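Local atomic coordinates of UL37 (PDB entry 4K70), a protein that serves as an inner tegument protein of the herpesvirus particle and probably helps control intracellular trafficking of the virus, this chain being its N-terminal half. Residues Leu28-Met32 and Leu75-Arg79; Tyr172-Gln178 and Arg476-Trp481. All blocks are in the same frame, centred on the assembly; numbering follows the deposited sequence.

Contact 1 (Leu28-Met32 and Leu75-Arg79); sequences LEFFM and LALWR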
# COMPACT_ATOMS: atom_id res chain seq x y z
N LEU A 28 -32.34 -11.64 -11.48
CA LEU A 28 -31.39 -12.65 -11.03
C LEU A 28 -30.07 -12.53 -11.77
O LEU A 28 -29.01 -12.81 -11.22
CB LEU A 28 -31.97 -14.06 -11.19
CG LEU A 28 -33.15 -14.44 -10.29
CD1 LEU A 28 -33.73 -15.78 -10.70
CD2 LEU A 28 -32.75 -14.45 -8.82
N GLU A 29 -30.13 -12.10 -13.03
CA GLU A 29 -28.92 -11.91 -13.82
C GLU A 29 -28.10 -10.73 -13.31
O GLU A 29 -26.87 -10.79 -13.25
CB GLU A 29 -29.26 -11.72 -15.30
CG GLU A 29 -29.72 -12.99 -15.98
CD GLU A 29 -30.60 -12.73 -17.19
OE1 GLU A 29 -30.48 -11.64 -17.79
OE2 GLU A 29 -31.41 -13.62 -17.53
N PHE A 30 -28.80 -9.66 -12.93
CA PHE A 30 -28.13 -8.51 -12.35
C PHE A 30 -27.46 -8.92 -11.05
O PHE A 30 -26.32 -8.53 -10.78
CB PHE A 30 -29.12 -7.37 -12.12
CG PHE A 30 -28.53 -6.19 -11.40
CD1 PHE A 30 -27.68 -5.32 -12.05
CD2 PHE A 30 -28.84 -5.96 -10.07
CE1 PHE A 30 -27.14 -4.23 -11.39
CE2 PHE A 30 -28.31 -4.87 -9.40
CZ PHE A 30 -27.45 -4.00 -10.06
N PHE A 31 -28.16 -9.72 -10.26
CA PHE A 31 -27.62 -10.23 -9.00
C PHE A 31 -26.27 -10.91 -9.18
O PHE A 31 -25.45 -10.93 -8.26
CB PHE A 31 -28.62 -11.18 -8.33
CG PHE A 31 -29.80 -10.49 -7.69
CD1 PHE A 31 -29.78 -9.13 -7.46
CD2 PHE A 31 -30.93 -11.22 -7.31
CE1 PHE A 31 -30.87 -8.49 -6.86
CE2 PHE A 31 -32.02 -10.59 -6.72
CZ PHE A 31 -31.99 -9.22 -6.49
N MET A 32 -26.02 -11.46 -10.37
CA MET A 32 -24.77 -12.18 -10.62
C MET A 32 -23.86 -11.55 -11.67
O MET A 32 -22.81 -12.11 -12.02
CB MET A 32 -25.08 -13.64 -10.98
CG MET A 32 -25.61 -14.45 -9.81
SD MET A 32 -25.93 -16.16 -10.24
CE MET A 32 -27.41 -15.97 -11.24
N LEU A 75 -25.96 -2.55 -4.32
CA LEU A 75 -25.63 -3.38 -5.46
C LEU A 75 -24.97 -2.57 -6.57
O LEU A 75 -24.07 -3.05 -7.23
CB LEU A 75 -26.88 -4.07 -6.01
CG LEU A 75 -27.55 -5.10 -5.09
CD1 LEU A 75 -28.87 -5.59 -5.70
CD2 LEU A 75 -26.59 -6.27 -4.84
N ALA A 76 -25.44 -1.34 -6.76
CA ALA A 76 -24.90 -0.45 -7.79
C ALA A 76 -23.49 0.03 -7.43
O ALA A 76 -22.63 0.18 -8.29
CB ALA A 76 -25.82 0.75 -8.00
N LEU A 77 -23.26 0.27 -6.15
CA LEU A 77 -21.97 0.76 -5.69
C LEU A 77 -20.92 -0.35 -5.67
O LEU A 77 -19.72 -0.08 -5.74
CB LEU A 77 -22.10 1.36 -4.29
CG LEU A 77 -22.30 2.86 -4.09
CD1 LEU A 77 -22.79 3.54 -5.35
CD2 LEU A 77 -23.26 3.11 -2.93
N TRP A 78 -21.37 -1.60 -5.60
CA TRP A 78 -20.48 -2.73 -5.34
C TRP A 78 -19.42 -2.93 -6.42
O TRP A 78 -18.27 -3.27 -6.14
CB TRP A 78 -21.29 -4.02 -5.23
CG TRP A 78 -20.70 -5.07 -4.31
CD1 TRP A 78 -19.49 -5.69 -4.43
CD2 TRP A 78 -21.32 -5.63 -3.14
NE1 TRP A 78 -19.32 -6.60 -3.40
CE2 TRP A 78 -20.43 -6.58 -2.60
CE3 TRP A 78 -22.55 -5.41 -2.50
CZ2 TRP A 78 -20.73 -7.32 -1.45
CZ3 TRP A 78 -22.85 -6.15 -1.35
CH2 TRP A 78 -21.94 -7.09 -0.85
N ARG A 79 -19.83 -2.75 -7.68
CA ARG A 79 -18.90 -2.97 -8.78
C ARG A 79 -18.45 -1.65 -9.39
O ARG A 79 -18.19 -1.56 -10.58
CB ARG A 79 -19.53 -3.88 -9.85
CG ARG A 79 -19.66 -5.34 -9.43
CD ARG A 79 -20.75 -6.07 -10.23
NE ARG A 79 -22.09 -5.60 -9.88
CZ ARG A 79 -23.08 -6.38 -9.44
NH1 ARG A 79 -22.89 -7.69 -9.31
NH2 ARG A 79 -24.26 -5.85 -9.14
O HOH W 1 -25.06 -8.49 -7.02
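Phe30 and Phe31 meet Leu75 with differently turned rings. Phe30 has CG anti to its backbone N (chi1 174°), which swings the ring across to helix 63-78. There its CE2 lies 3.8 Å from Leu75 CB, in an oblique approach. Phe31 CB points away from Leu75-Arg79, yet the ring edge still reaches Leu75. Phe31 CE1 is 3.7 Å from Leu75 CD1, which sits near the ring plane. The CD1 branch of Leu75 therefore touches both rings. Arg79 comes over one face of Phe30, towards the rim, with NH2 3.8 Å from Phe30 CZ. The guanidinium plane stands 65° from the ring, and the cation-pi attraction is at most weak. No direct hydrogen bond joins the two segments. A water links them instead: it donates to Phe31 O at 2.8 Å and accepts from Arg79 NH1 at 3.3 Å. Arg79 NH1 also makes a weak hydrogen bond to Ala33 O. Leu8 of helix 4-12 packs on Phe30, and Leu469 of helix 464-481 packs on Phe31. The arrangement is typical of buried helix-helix packing in an all-helical fold, with an arginine and a water at its polar margin where helix 63-78 ends.

Contact 2 (Tyr172-Gln178 and Arg476-Trp481); sequences YDMDFVQ and RAQSRW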
# COMPACT_ATOMS: atom_id res chain seq x y z
N TYR A 172 -16.62 -3.04 2.45
CA TYR A 172 -15.25 -3.51 2.29
C TYR A 172 -14.94 -4.19 0.95
O TYR A 172 -13.95 -3.88 0.30
CB TYR A 172 -14.87 -4.44 3.45
CG TYR A 172 -13.45 -4.94 3.38
CD1 TYR A 172 -12.39 -4.11 3.73
CD2 TYR A 172 -13.17 -6.23 2.97
CE1 TYR A 172 -11.09 -4.56 3.66
CE2 TYR A 172 -11.87 -6.68 2.89
CZ TYR A 172 -10.83 -5.84 3.25
OH TYR A 172 -9.53 -6.29 3.20
N ASP A 173 -15.78 -5.14 0.55
CA ASP A 173 -15.55 -5.85 -0.70
C ASP A 173 -15.93 -5.00 -1.93
O ASP A 173 -15.79 -5.47 -3.05
CB ASP A 173 -16.33 -7.16 -0.72
CG ASP A 173 -15.97 -8.05 -1.91
OD1 ASP A 173 -14.78 -8.37 -2.08
OD2 ASP A 173 -16.89 -8.41 -2.69
N MET A 174 -16.43 -3.79 -1.75
CA MET A 174 -16.86 -3.00 -2.91
C MET A 174 -15.63 -2.47 -3.66
O MET A 174 -14.65 -2.06 -3.04
CB MET A 174 -17.79 -1.86 -2.53
CG MET A 174 -19.06 -2.32 -1.78
SD MET A 174 -20.24 -0.99 -1.68
CE MET A 174 -21.67 -1.86 -0.99
N ASP A 175 -15.69 -2.48 -4.99
CA ASP A 175 -14.52 -2.13 -5.79
C ASP A 175 -13.94 -0.75 -5.48
O ASP A 175 -12.72 -0.60 -5.38
CB ASP A 175 -14.82 -2.27 -7.29
CG ASP A 175 -15.08 -3.71 -7.70
OD1 ASP A 175 -14.69 -4.63 -6.94
OD2 ASP A 175 -15.68 -3.94 -8.77
N PHE A 176 -14.80 0.25 -5.34
CA PHE A 176 -14.28 1.59 -5.07
C PHE A 176 -13.50 1.68 -3.74
O PHE A 176 -12.56 2.47 -3.61
CB PHE A 176 -15.37 2.67 -5.15
CG PHE A 176 -16.35 2.64 -4.01
CD1 PHE A 176 -17.48 1.84 -4.06
CD2 PHE A 176 -16.14 3.45 -2.90
CE1 PHE A 176 -18.39 1.83 -3.01
CE2 PHE A 176 -17.05 3.43 -1.84
CZ PHE A 176 -18.17 2.62 -1.90
N VAL A 177 -13.86 0.85 -2.77
CA VAL A 177 -13.12 0.83 -1.52
C VAL A 177 -11.73 0.23 -1.69
O VAL A 177 -10.74 0.78 -1.20
CB VAL A 177 -13.86 0.06 -0.41
CG1 VAL A 177 -12.91 -0.22 0.74
CG2 VAL A 177 -15.10 0.85 0.06
N GLN A 178 -11.66 -0.90 -2.37
CA GLN A 178 -10.39 -1.58 -2.61
C GLN A 178 -9.47 -0.74 -3.51
O GLN A 178 -8.25 -0.73 -3.32
CB GLN A 178 -10.64 -2.97 -3.19
CG GLN A 178 -11.39 -3.86 -2.20
CD GLN A 178 -10.57 -4.07 -0.94
OE1 GLN A 178 -9.35 -4.15 -1.02
NE2 GLN A 178 -11.23 -4.14 0.21
N ARG A 476 -17.19 -14.08 -5.58
CA ARG A 476 -16.36 -12.94 -5.22
C ARG A 476 -15.40 -13.27 -4.07
O ARG A 476 -14.22 -12.92 -4.13
CB ARG A 476 -17.21 -11.70 -4.92
CG ARG A 476 -17.73 -11.03 -6.18
CD ARG A 476 -18.39 -9.68 -5.92
NE ARG A 476 -17.46 -8.66 -5.45
CZ ARG A 476 -16.90 -7.73 -6.23
NH1 ARG A 476 -17.16 -7.72 -7.53
NH2 ARG A 476 -16.07 -6.83 -5.72
N ALA A 477 -15.91 -13.95 -3.04
CA ALA A 477 -15.11 -14.33 -1.88
C ALA A 477 -13.93 -15.24 -2.25
O ALA A 477 -12.81 -15.05 -1.75
CB ALA A 477 -15.98 -15.01 -0.83
N GLN A 478 -14.18 -16.23 -3.10
CA GLN A 478 -13.15 -17.19 -3.52
C GLN A 478 -12.21 -16.56 -4.53
O GLN A 478 -10.99 -16.57 -4.35
CB GLN A 478 -13.80 -18.44 -4.12
CG GLN A 478 -12.86 -19.31 -4.96
CD GLN A 478 -12.97 -19.03 -6.45
OE1 GLN A 478 -14.06 -18.77 -6.97
NE2 GLN A 478 -11.83 -19.07 -7.15
N SER A 479 -12.79 -16.00 -5.58
CA SER A 479 -12.03 -15.44 -6.69
C SER A 479 -11.16 -14.24 -6.30
O SER A 479 -10.17 -13.94 -6.97
CB SER A 479 -12.99 -15.04 -7.81
OG SER A 479 -12.34 -14.22 -8.75
N ARG A 480 -11.52 -13.56 -5.21
CA ARG A 480 -10.80 -12.36 -4.80
C ARG A 480 -9.95 -12.58 -3.55
O ARG A 480 -8.79 -12.17 -3.49
CB ARG A 480 -11.76 -11.19 -4.55
CG ARG A 480 -12.18 -10.44 -5.81
CD ARG A 480 -13.57 -9.82 -5.66
NE ARG A 480 -13.63 -8.70 -4.71
CZ ARG A 480 -13.14 -7.50 -4.97
NH1 ARG A 480 -12.54 -7.27 -6.13
NH2 ARG A 480 -13.24 -6.52 -4.08
N TRP A 481 -10.53 -13.24 -2.56
CA TRP A 481 -9.88 -13.34 -1.27
C TRP A 481 -9.43 -14.76 -0.90
O TRP A 481 -8.77 -14.96 0.12
CB TRP A 481 -10.82 -12.82 -0.19
CG TRP A 481 -11.30 -11.42 -0.43
CD1 TRP A 481 -12.50 -11.04 -0.96
CD2 TRP A 481 -10.60 -10.21 -0.12
NE1 TRP A 481 -12.59 -9.67 -1.00
CE2 TRP A 481 -11.43 -9.14 -0.49
CE3 TRP A 481 -9.34 -9.94 0.43
CZ2 TRP A 481 -11.05 -7.82 -0.33
CZ3 TRP A 481 -8.97 -8.62 0.60
CH2 TRP A 481 -9.81 -7.58 0.23
O HOH W 2 -11.72 -4.42 -6.33
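Asp173 holds CG anti to the backbone N (chi1 -172°), and this carries its carboxylate to Arg476, Arg480 and Trp481. Both arginine chains bend at chi3, which turns both guanidinium groups side-on to Asp173. Arg476 NE meets Asp173 OD2 on the syn side, tilted from the carboxylate plane, at 2.8 Å, almost straight. Its NH2 bonds Asp173 O at 3.0 Å and Asp175 OD1 at 2.9 Å. Arg480 puts NE and NH2 on one oxygen, Asp173 OD1, with NE at 2.9 Å. Trp481 NE1 reaches the same oxygen from its anti side, also tilted, at 2.8 Å, with an N-H...O angle of 173°. Three N-H groups thus grip one buried oxygen. Arg476 NH2 lies over the face of the Arg480 guanidinium. A water bridges Asp175 OD1 and Arg480 NH1. Beside this network, Tyr172 CE2 lies 3.5 Å from Trp481 CH2, the ring planes 27° apart with little overlap. Gln178 NE2 sits over the centre of the Tyr172 ring and donates to Tyr172 O at 2.7 Å. Tyr172 OH bonds Pro390 O. The network joins the turn leading into helix 175-188 to the end of helix 464-481, with helix 63-78 against Arg476 and helix 392-402 against Trp481.

Contact 1 and contact 2 lie in series along the chain, their centres about 13 Å apart, and they touch through the end of helix 63-78. Trp78 O is 2.9 Å from Asp175 N, a probable hydrogen bond. Trp78 NE1 probably bonds Asp173 OD2 at 3.1 Å, adding a donor to the acid of contact 2. Helix 464-481 serves both: it packs on Phe31 and Arg79 of contact 1 and supplies Arg476-Trp481 to contact 2. A calcium site at His82 and Asp179, seen in this protein but not occupied in this chain, is near both. The Asp179 side chain is about 5 Å from that of Asp175 and about 9 Å from that of Arg79.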